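PDB 6MVF: beta-galactosidase/beta-glucuronidase from Faecalibacterium prausnitzii L2-6, which binds flavin mononucleotide and, as a glycoside hydrolase family 2 enzyme, probably cleaves beta-glucuronides. Local coordinates for residues H454-Y459 with E464-W469; N494-T499 with Y505-Q510; N612-G617 with A630-F635. All coordinates share one frame; numbering follows the deposited sequence.

Interaction 1: H454-Y459 with E464-W469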
loop_
_atom_site.group_PDB
_atom_site.type_symbol
_atom_site.label_atom_id
_atom_site.label_comp_id
_atom_site.label_asym_id
_atom_site.label_seq_id
_atom_site.Cartn_x
_atom_site.Cartn_y
_atom_site.Cartn_z
ATOM N N HIS A 454 -38.383 -5.785 24.841
ATOM C CA HIS A 454 -39.654 -5.083 24.916
ATOM C C HIS A 454 -39.891 -4.214 23.690
ATOM O O HIS A 454 -38.966 -3.575 23.171
ATOM C CB HIS A 454 -39.728 -4.224 26.165
ATOM C CG HIS A 454 -40.048 -5.004 27.395
ATOM N ND1 HIS A 454 -41.125 -5.863 27.467
ATOM C CD2 HIS A 454 -39.423 -5.078 28.594
ATOM C CE1 HIS A 454 -41.148 -6.434 28.659
ATOM N NE2 HIS A 454 -40.129 -5.970 29.363
ATOM N N TYR A 455 -41.150 -4.174 23.249
ATOM C CA TYR A 455 -41.539 -3.346 22.115
ATOM C C TYR A 455 -42.826 -2.588 22.423
ATOM O O TYR A 455 -43.698 -2.425 21.562
ATOM C CB TYR A 455 -41.684 -4.182 20.844
ATOM C CG TYR A 455 -40.407 -4.846 20.352
ATOM C CD1 TYR A 455 -39.562 -4.190 19.449
ATOM C CD2 TYR A 455 -40.057 -6.132 20.764
ATOM C CE1 TYR A 455 -38.399 -4.785 18.978
ATOM C CE2 TYR A 455 -38.890 -6.738 20.298
ATOM C CZ TYR A 455 -38.064 -6.051 19.405
ATOM O OH TYR A 455 -36.920 -6.635 18.924
ATOM N N PHE A 456 -42.960 -2.101 23.656
ATOM C CA PHE A 456 -44.072 -1.221 23.981
ATOM C C PHE A 456 -43.993 0.034 23.128
ATOM O O PHE A 456 -43.025 0.797 23.214
ATOM C CB PHE A 456 -44.071 -0.866 25.465
ATOM C CG PHE A 456 -44.018 -2.061 26.365
ATOM C CD1 PHE A 456 -45.037 -2.998 26.347
ATOM C CD2 PHE A 456 -42.952 -2.239 27.236
ATOM C CE1 PHE A 456 -44.991 -4.096 27.160
ATOM C CE2 PHE A 456 -42.899 -3.321 28.052
ATOM C CZ PHE A 456 -43.922 -4.260 28.016
ATOM N N GLY A 457 -45.019 0.246 22.309
ATOM C CA GLY A 457 -45.031 1.308 21.328
ATOM C C GLY A 457 -44.866 0.841 19.893
ATOM O O GLY A 457 -44.939 1.677 18.984
ATOM N N TRP A 458 -44.627 -0.454 19.650
ATOM C CA TRP A 458 -44.540 -0.947 18.279
ATOM C C TRP A 458 -45.367 -2.222 18.074
ATOM O O TRP A 458 -46.224 -2.244 17.188
ATOM C CB TRP A 458 -43.078 -1.191 17.836
ATOM C CG TRP A 458 -43.110 -1.799 16.489
ATOM C CD1 TRP A 458 -42.867 -3.105 16.165
ATOM C CD2 TRP A 458 -43.550 -1.160 15.284
ATOM N NE1 TRP A 458 -43.091 -3.309 14.818
ATOM C CE2 TRP A 458 -43.510 -2.128 14.257
ATOM C CE3 TRP A 458 -43.955 0.145 14.966
ATOM C CZ2 TRP A 458 -43.873 -1.833 12.937
ATOM C CZ3 TRP A 458 -44.289 0.436 13.659
ATOM C CH2 TRP A 458 -44.250 -0.545 12.661
ATOM N N TYR A 459 -45.130 -3.297 18.849
ATOM C CA TYR A 459 -45.994 -4.478 18.758
ATOM C C TYR A 459 -47.247 -4.375 19.619
ATOM O O TYR A 459 -48.150 -5.204 19.476
ATOM C CB TYR A 459 -45.252 -5.757 19.146
ATOM C CG TYR A 459 -44.202 -6.208 18.150
ATOM C CD1 TYR A 459 -44.479 -6.286 16.781
ATOM C CD2 TYR A 459 -42.915 -6.548 18.579
ATOM C CE1 TYR A 459 -43.498 -6.701 15.864
ATOM C CE2 TYR A 459 -41.931 -6.957 17.680
ATOM C CZ TYR A 459 -42.226 -7.033 16.325
ATOM O OH TYR A 459 -41.237 -7.444 15.448
ATOM N N GLU A 464 -44.926 5.551 26.023
ATOM C CA GLU A 464 -44.875 6.033 27.397
ATOM C C GLU A 464 -45.001 4.914 28.432
ATOM O O GLU A 464 -44.920 5.194 29.631
ATOM C CB GLU A 464 -45.981 7.067 27.626
ATOM C CG GLU A 464 -45.811 8.381 26.848
ATOM C CD GLU A 464 -45.988 8.246 25.323
ATOM O OE1 GLU A 464 -46.670 7.287 24.849
ATOM O OE2 GLU A 464 -45.424 9.113 24.602
ATOM N N GLN A 465 -45.189 3.655 28.003
ATOM C CA GLN A 465 -45.253 2.542 28.951
ATOM C C GLN A 465 -43.882 1.989 29.336
ATOM O O GLN A 465 -43.785 1.243 30.320
ATOM C CB GLN A 465 -46.106 1.402 28.387
ATOM C CG GLN A 465 -47.586 1.736 28.260
ATOM C CD GLN A 465 -48.409 0.546 27.823
ATOM O OE1 GLN A 465 -48.039 -0.184 26.909
ATOM N NE2 GLN A 465 -49.516 0.325 28.500
ATOM N N ASN A 466 -42.829 2.340 28.601
ATOM C CA ASN A 466 -41.528 1.701 28.801
ATOM C C ASN A 466 -40.917 2.064 30.153
ATOM O O ASN A 466 -40.484 1.182 30.908
ATOM C CB ASN A 466 -40.587 2.094 27.658
ATOM C CG ASN A 466 -40.919 1.373 26.380
ATOM O OD1 ASN A 466 -40.610 0.185 26.237
ATOM N ND2 ASN A 466 -41.589 2.066 25.452
ATOM N N GLY A 467 -40.851 3.359 30.458
ATOM C CA GLY A 467 -40.290 3.850 31.689
ATOM C C GLY A 467 -40.883 3.198 32.917
ATOM O O GLY A 467 -40.167 2.605 33.728
ATOM N N PRO A 468 -42.206 3.292 33.084
ATOM C CA PRO A 468 -42.822 2.662 34.262
ATOM C C PRO A 468 -42.605 1.160 34.336
ATOM O O PRO A 468 -42.445 0.637 35.446
ATOM C CB PRO A 468 -44.306 3.023 34.113
ATOM C CG PRO A 468 -44.316 4.245 33.268
ATOM C CD PRO A 468 -43.189 4.059 32.299
ATOM N N TRP A 469 -42.593 0.444 33.203
ATOM C CA TRP A 469 -42.287 -0.985 33.241
ATOM C C TRP A 469 -40.925 -1.233 33.887
ATOM O O TRP A 469 -40.790 -2.075 34.791
ATOM C CB TRP A 469 -42.317 -1.586 31.836
ATOM C CG TRP A 469 -42.392 -3.096 31.839
ATOM C CD1 TRP A 469 -43.502 -3.854 31.605
ATOM C CD2 TRP A 469 -41.327 -4.030 32.122
ATOM N NE1 TRP A 469 -43.204 -5.195 31.718
ATOM C CE2 TRP A 469 -41.880 -5.331 32.038
ATOM C CE3 TRP A 469 -39.964 -3.895 32.429
ATOM C CZ2 TRP A 469 -41.123 -6.481 32.244
ATOM C CZ3 TRP A 469 -39.215 -5.037 32.626
ATOM C CH2 TRP A 469 -39.796 -6.317 32.530
HETATM O O HOH W 1 -40.205 -0.846 23.937
#

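Interaction 2: N494-T499 with Y505-Q510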
loop_
_atom_site.group_PDB
_atom_site.type_symbol
_atom_site.label_atom_id
_atom_site.label_comp_id
_atom_site.label_asym_id
_atom_site.label_seq_id
_atom_site.Cartn_x
_atom_site.Cartn_y
_atom_site.Cartn_z
ATOM N N ASN A 494 -39.123 5.887 3.096
ATOM C CA ASN A 494 -39.972 6.572 2.124
ATOM C C ASN A 494 -41.338 6.999 2.683
ATOM O O ASN A 494 -41.989 7.846 2.052
ATOM C CB ASN A 494 -40.165 5.709 0.868
ATOM C CG ASN A 494 -40.905 4.423 1.148
ATOM O OD1 ASN A 494 -40.327 3.473 1.660
ATOM N ND2 ASN A 494 -42.196 4.382 0.807
ATOM N N TRP A 495 -41.783 6.465 3.846
ATOM C CA TRP A 495 -43.025 6.909 4.493
ATOM C C TRP A 495 -42.749 8.068 5.446
ATOM O O TRP A 495 -41.800 8.016 6.237
ATOM C CB TRP A 495 -43.706 5.777 5.273
ATOM C CG TRP A 495 -43.832 4.481 4.550
ATOM C CD1 TRP A 495 -43.438 3.257 5.004
ATOM C CD2 TRP A 495 -44.390 4.263 3.241
ATOM N NE1 TRP A 495 -43.707 2.288 4.055
ATOM C CE2 TRP A 495 -44.288 2.881 2.968
ATOM C CE3 TRP A 495 -44.960 5.102 2.278
ATOM C CZ2 TRP A 495 -44.730 2.324 1.780
ATOM C CZ3 TRP A 495 -45.393 4.550 1.096
ATOM C CH2 TRP A 495 -45.281 3.178 0.852
ATOM N N HIS A 496 -43.594 9.103 5.386
ATOM C CA HIS A 496 -43.450 10.290 6.230
ATOM C C HIS A 496 -44.809 10.859 6.608
ATOM O O HIS A 496 -45.669 11.061 5.743
ATOM C CB HIS A 496 -42.619 11.362 5.530
ATOM C CG HIS A 496 -41.243 10.899 5.200
ATOM N ND1 HIS A 496 -40.270 10.740 6.160
ATOM C CD2 HIS A 496 -40.697 10.493 4.033
ATOM C CE1 HIS A 496 -39.171 10.280 5.593
ATOM N NE2 HIS A 496 -39.405 10.118 4.303
ATOM N N SER A 497 -44.980 11.147 7.900
ATOM C CA SER A 497 -46.258 11.578 8.442
ATOM C C SER A 497 -46.123 12.861 9.253
ATOM O O SER A 497 -45.205 13.007 10.069
ATOM C CB SER A 497 -46.858 10.499 9.326
ATOM O OG SER A 497 -48.066 10.979 9.881
ATOM N N ASN A 498 -47.058 13.789 9.036
ATOM C CA ASN A 498 -47.168 14.955 9.905
ATOM C C ASN A 498 -47.805 14.613 11.248
ATOM O O ASN A 498 -47.702 15.398 12.193
ATOM C CB ASN A 498 -47.972 16.052 9.206
ATOM C CG ASN A 498 -47.166 16.781 8.164
ATOM O OD1 ASN A 498 -45.997 17.092 8.377
ATOM N ND2 ASN A 498 -47.785 17.061 7.029
ATOM N N THR A 499 -48.470 13.467 11.351
ATOM C CA THR A 499 -49.043 12.993 12.606
ATOM C C THR A 499 -48.547 11.577 12.817
ATOM O O THR A 499 -49.315 10.613 12.706
ATOM C CB THR A 499 -50.571 13.051 12.581
ATOM O OG1 THR A 499 -51.064 12.257 11.491
ATOM C CG2 THR A 499 -51.053 14.495 12.434
ATOM N N TYR A 505 -45.315 3.178 9.909
ATOM C CA TYR A 505 -43.998 2.778 9.413
ATOM C C TYR A 505 -43.098 3.964 9.060
ATOM O O TYR A 505 -42.069 3.792 8.377
ATOM C CB TYR A 505 -44.123 1.836 8.206
ATOM C CG TYR A 505 -44.543 0.463 8.619
ATOM C CD1 TYR A 505 -45.886 0.177 8.885
ATOM C CD2 TYR A 505 -43.596 -0.546 8.798
ATOM C CE1 TYR A 505 -46.280 -1.085 9.299
ATOM C CE2 TYR A 505 -43.973 -1.810 9.221
ATOM C CZ TYR A 505 -45.320 -2.078 9.464
ATOM O OH TYR A 505 -45.699 -3.335 9.872
ATOM N N SER A 506 -43.457 5.162 9.516
ATOM C CA SER A 506 -42.777 6.374 9.084
ATOM C C SER A 506 -41.486 6.573 9.855
ATOM O O SER A 506 -41.383 6.218 11.035
ATOM C CB SER A 506 -43.653 7.610 9.282
ATOM O OG SER A 506 -43.680 7.971 10.655
ATOM N N GLU A 507 -40.509 7.170 9.165
ATOM C CA GLU A 507 -39.239 7.539 9.780
ATOM C C GLU A 507 -39.463 8.429 10.995
ATOM O O GLU A 507 -38.714 8.361 11.971
ATOM C CB GLU A 507 -38.351 8.245 8.742
ATOM C CG GLU A 507 -36.922 8.482 9.187
ATOM C CD GLU A 507 -35.994 9.095 8.116
ATOM O OE1 GLU A 507 -34.777 9.155 8.409
ATOM O OE2 GLU A 507 -36.455 9.511 7.012
ATOM N N GLU A 508 -40.495 9.269 10.954
ATOM C CA GLU A 508 -40.760 10.165 12.065
ATOM C C GLU A 508 -41.187 9.393 13.306
ATOM O O GLU A 508 -40.820 9.757 14.424
ATOM C CB GLU A 508 -41.834 11.188 11.666
ATOM C CG GLU A 508 -41.374 12.285 10.696
ATOM C CD GLU A 508 -41.111 11.774 9.265
ATOM O OE1 GLU A 508 -41.781 10.798 8.857
ATOM O OE2 GLU A 508 -40.228 12.341 8.552
ATOM N N TYR A 509 -41.961 8.320 13.142
ATOM C CA TYR A 509 -42.455 7.643 14.335
ATOM C C TYR A 509 -41.347 6.849 15.000
ATOM O O TYR A 509 -41.290 6.764 16.230
ATOM C CB TYR A 509 -43.647 6.729 14.014
ATOM C CG TYR A 509 -44.188 6.069 15.262
ATOM C CD1 TYR A 509 -45.040 6.755 16.129
ATOM C CD2 TYR A 509 -43.801 4.781 15.608
ATOM C CE1 TYR A 509 -45.502 6.159 17.296
ATOM C CE2 TYR A 509 -44.248 4.181 16.769
ATOM C CZ TYR A 509 -45.102 4.867 17.610
ATOM O OH TYR A 509 -45.553 4.245 18.755
ATOM N N GLN A 510 -40.463 6.266 14.200
ATOM C CA GLN A 510 -39.328 5.568 14.772
ATOM C C GLN A 510 -38.416 6.522 15.522
ATOM O O GLN A 510 -37.837 6.143 16.545
ATOM C CB GLN A 510 -38.576 4.838 13.679
ATOM C CG GLN A 510 -37.539 3.858 14.177
ATOM C CD GLN A 510 -36.440 3.611 13.123
ATOM O OE1 GLN A 510 -36.067 4.522 12.389
ATOM N NE2 GLN A 510 -35.942 2.374 13.039
#

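Interaction 3: N612-G617 with A630-F635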
loop_
_atom_site.group_PDB
_atom_site.type_symbol
_atom_site.label_atom_id
_atom_site.label_comp_id
_atom_site.label_asym_id
_atom_site.label_seq_id
_atom_site.Cartn_x
_atom_site.Cartn_y
_atom_site.Cartn_z
ATOM N N ASN A 612 -34.154 30.310 4.824
ATOM C CA ASN A 612 -33.741 31.241 3.771
ATOM C C ASN A 612 -33.050 32.471 4.357
ATOM O O ASN A 612 -33.330 33.612 3.981
ATOM C CB ASN A 612 -34.925 31.638 2.891
ATOM C CG ASN A 612 -35.440 30.475 2.066
ATOM O OD1 ASN A 612 -34.672 29.566 1.704
ATOM N ND2 ASN A 612 -36.745 30.487 1.769
ATOM N N GLY A 613 -32.140 32.220 5.306
ATOM C CA GLY A 613 -31.341 33.258 5.918
ATOM C C GLY A 613 -31.998 34.025 7.048
ATOM O O GLY A 613 -31.302 34.759 7.761
ATOM N N LYS A 614 -33.303 33.898 7.236
ATOM C CA LYS A 614 -33.986 34.578 8.328
ATOM C C LYS A 614 -34.025 33.668 9.556
ATOM O O LYS A 614 -34.352 32.480 9.450
ATOM C CB LYS A 614 -35.401 34.978 7.900
ATOM C CG LYS A 614 -35.443 35.708 6.556
ATOM C CD LYS A 614 -36.868 35.843 6.023
ATOM C CE LYS A 614 -37.155 34.847 4.877
ATOM N NZ LYS A 614 -38.570 34.935 4.385
ATOM N N GLU A 615 -33.695 34.226 10.718
ATOM C CA GLU A 615 -33.684 33.424 11.930
ATOM C C GLU A 615 -35.100 33.015 12.321
ATOM O O GLU A 615 -35.982 33.860 12.469
ATOM C CB GLU A 615 -33.023 34.176 13.073
ATOM C CG GLU A 615 -33.095 33.408 14.386
ATOM C CD GLU A 615 -32.493 34.178 15.541
ATOM O OE1 GLU A 615 -31.827 35.200 15.277
ATOM O OE2 GLU A 615 -32.696 33.771 16.708
ATOM N N VAL A 616 -35.312 31.714 12.484
ATOM C CA VAL A 616 -36.591 31.214 12.956
ATOM C C VAL A 616 -36.662 31.280 14.473
ATOM O O VAL A 616 -37.681 31.701 15.035
ATOM C CB VAL A 616 -36.823 29.786 12.437
ATOM C CG1 VAL A 616 -38.091 29.193 13.038
ATOM C CG2 VAL A 616 -36.876 29.788 10.917
ATOM N N GLY A 617 -35.593 30.880 15.158
ATOM C CA GLY A 617 -35.536 31.007 16.605
ATOM C C GLY A 617 -34.297 30.351 17.164
ATOM O O GLY A 617 -33.575 29.621 16.480
ATOM N N ALA A 630 -42.667 28.635 9.466
ATOM C CA ALA A 630 -43.509 29.049 8.339
ATOM C C ALA A 630 -42.628 29.085 7.102
ATOM O O ALA A 630 -41.951 30.076 6.824
ATOM C CB ALA A 630 -44.149 30.406 8.590
ATOM N N LEU A 631 -42.630 27.981 6.360
ATOM C CA LEU A 631 -41.871 27.912 5.127
ATOM C C LEU A 631 -42.348 28.983 4.156
ATOM O O LEU A 631 -43.542 29.291 4.084
ATOM C CB LEU A 631 -42.014 26.525 4.502
ATOM C CG LEU A 631 -41.494 25.347 5.322
ATOM C CD1 LEU A 631 -41.853 24.071 4.621
ATOM C CD2 LEU A 631 -39.976 25.420 5.542
ATOM N N ASP A 632 -41.397 29.579 3.439
ATOM C CA ASP A 632 -41.701 30.406 2.280
ATOM C C ASP A 632 -42.249 29.546 1.146
ATOM O O ASP A 632 -42.013 28.336 1.073
ATOM C CB ASP A 632 -40.458 31.129 1.783
ATOM C CG ASP A 632 -39.943 32.130 2.769
ATOM O OD1 ASP A 632 -40.721 32.515 3.676
ATOM O OD2 ASP A 632 -38.764 32.536 2.627
ATOM N N GLU A 633 -42.997 30.187 0.255
ATOM C CA GLU A 633 -43.469 29.493 -0.932
ATOM C C GLU A 633 -42.265 29.069 -1.755
ATOM O O GLU A 633 -41.290 29.813 -1.880
ATOM C CB GLU A 633 -44.401 30.398 -1.742
ATOM C CG GLU A 633 -45.741 29.752 -2.098
ATOM C CD GLU A 633 -46.609 29.432 -0.873
ATOM O OE1 GLU A 633 -46.457 30.117 0.164
ATOM O OE2 GLU A 633 -47.443 28.494 -0.946
ATOM N N GLY A 634 -42.309 27.849 -2.275
ATOM C CA GLY A 634 -41.187 27.333 -3.032
ATOM C C GLY A 634 -40.200 26.576 -2.171
ATOM O O GLY A 634 -40.591 25.892 -1.216
ATOM N N PHE A 635 -38.912 26.704 -2.490
ATOM C CA PHE A 635 -37.857 25.968 -1.807
ATOM C C PHE A 635 -37.305 26.774 -0.641
ATOM O O PHE A 635 -37.277 28.005 -0.672
ATOM C CB PHE A 635 -36.739 25.599 -2.784
ATOM C CG PHE A 635 -37.123 24.512 -3.727
ATOM C CD1 PHE A 635 -37.228 23.204 -3.282
ATOM C CD2 PHE A 635 -37.410 24.795 -5.057
ATOM C CE1 PHE A 635 -37.602 22.188 -4.144
ATOM C CE2 PHE A 635 -37.792 23.798 -5.929
ATOM C CZ PHE A 635 -37.888 22.487 -5.470
#

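Interaction 1: H454-Y459 with E464-W469
The imidazole of His-454 points its edge, NE2 foremost, at one face of the Trp-469 indole. It is a T-shaped pair: the imidazole centroid lies 4.1 Å from that of the six-membered ring, with the planes at 61°. Phe-456 reaches the same face of the indole over the five-membered ring, in a slanted meeting where its CZ comes 3.6 Å from Trp-469 CD1. Its CE2 also lies over one face of the imidazole, so the three rings form an aromatic cluster. Trp-469 takes part because its CG stands trans to the backbone N (chi1 -164°), which sets the indole across both incoming rings.

Beside the rings sits Asn-466, whose amide has two jobs. Its ND2 donates to Phe-456 O at 2.9 Å in a fairly straight bond, the oxygen lying near the amide plane, and also to Ile-463 O. Its OD1 lies at the Phe-456 ring edge, 3.5 Å from CD2, and is hydrogen-bonded to water 1 at 2.6 Å; that water makes a weaker bond to His-454 O. Further out, Ser-435 binds His-454 ND1 and so fixes the turn of the imidazole, while Tyr-452 packs against both His-454 and Trp-469. All this joins the loop after barrel strand 450-453 to the start of helix 466-476, with Tyr-516 and Met-517 of helix 507-522 against Asn-466.

Interaction 2: N494-T499 with Y505-Q510
His-496 lays its imidazole beside the carboxylates of Glu-507 and Glu-508 at the start of helix 507-522. From the backbone outward, CB is 3.5 Å from Glu-508 OE1, and CG sits by the same oxygen. ND1 then donates to Glu-508 OE2 at 2.9 Å, on the syn lone pair and 22° out of the ring plane, with a weaker second bond to OE1. Glu-508 meets it there because its chain bends at CG (chi2 71°), folding the carboxylate back over the loop, where OE1 also takes a weak bond from Ser-497 N. CE1 meets Glu-507 OE2 at 3.2 Å along the ring edge. Ser-506 N-caps the helix, its OG accepting from Tyr-509 N at 3.0 Å, while Trp-495 O receives a weak bond from Glu-507 N. Trp-495 CD1 packs 3.6 Å from Tyr-505 CB. With His-496 replaced by an alanine, the Glu-508 carboxylate would probably lose its strongest partner in this contact and be freer to turn. With two carboxylates at its edge, the imidazole is likely to be drawn toward the protonated form, an effect that Arg-587, paired with Glu-507 OE1, may temper.

Interaction 3: N612-G617 with A630-F635
Asp-632 OD2 takes two donors from the facing segment, Asn-612 ND2 and Lys-614 NZ, each at 3.0 Å. The hydrogen bond from Asn-612 ND2 is the more directional. It runs almost straight (169°), the carboxylate oxygen lies in the plane of the Asn-612 amide, and ND2 reaches OD2 on its anti side, 34° out of the carboxylate plane. Lys-614 NZ comes to the syn lone pair of the same oxygen, completing a salt bridge, and its second bond, to Asp-632 OD1 at 3.3 Å, is weak. This compact part is held firmly because Asn-612 is gripped at both ends: OD1 accepts from Val-637 N, which fixes the amide's rotation and turns ND2 toward the aspartate.

Asn-612 and Gly-613, both with positive phi, form a type I' turn, the tight hairpin connection between antiparallel strands 606-611 and 614-620. Asp-632 belongs to the loop that leads into strand 635-641, on the other flank of 606-611, so its carboxylate reaches past the end of that strand to the hairpin.

The outer side is much looser. Lys-614 is exposed, its chain kinked at chi3 (-104°) to bring NZ over to the carboxylate, with CE 3.6 Å from Asp-632 OD2. Across the contact, Phe-635 offers little more than its carbonyl, whose O is 3.5 Å from Asn-612 ND2, while its ring leads away to pack on Arg-229 of the second subunit.

Along the chain the three contacts follow in series, none nested in or crossing another. Interaction 1 closes the loop between barrel strand 450-453 and helix 466-476; interaction 2 does the same one step later, between strand 482-487 and helix 507-522. These two touch: Tyr-509 OH is within hydrogen-bonding distance of Gly-457 O at 2.7 Å, and the Trp-458 ring meets Tyr-505, so successive strand-to-helix loops of the TIM barrel domain lean on each other. Interaction 3 comes later, in the C-terminal sheet, where it ties the turn between strands 606-611 and 614-620 to the loop between strands 624-629 and 635-641. It touches neither of the others, its nearest atoms lying about 9 Å from interaction 2 and about 24 Å from interaction 1.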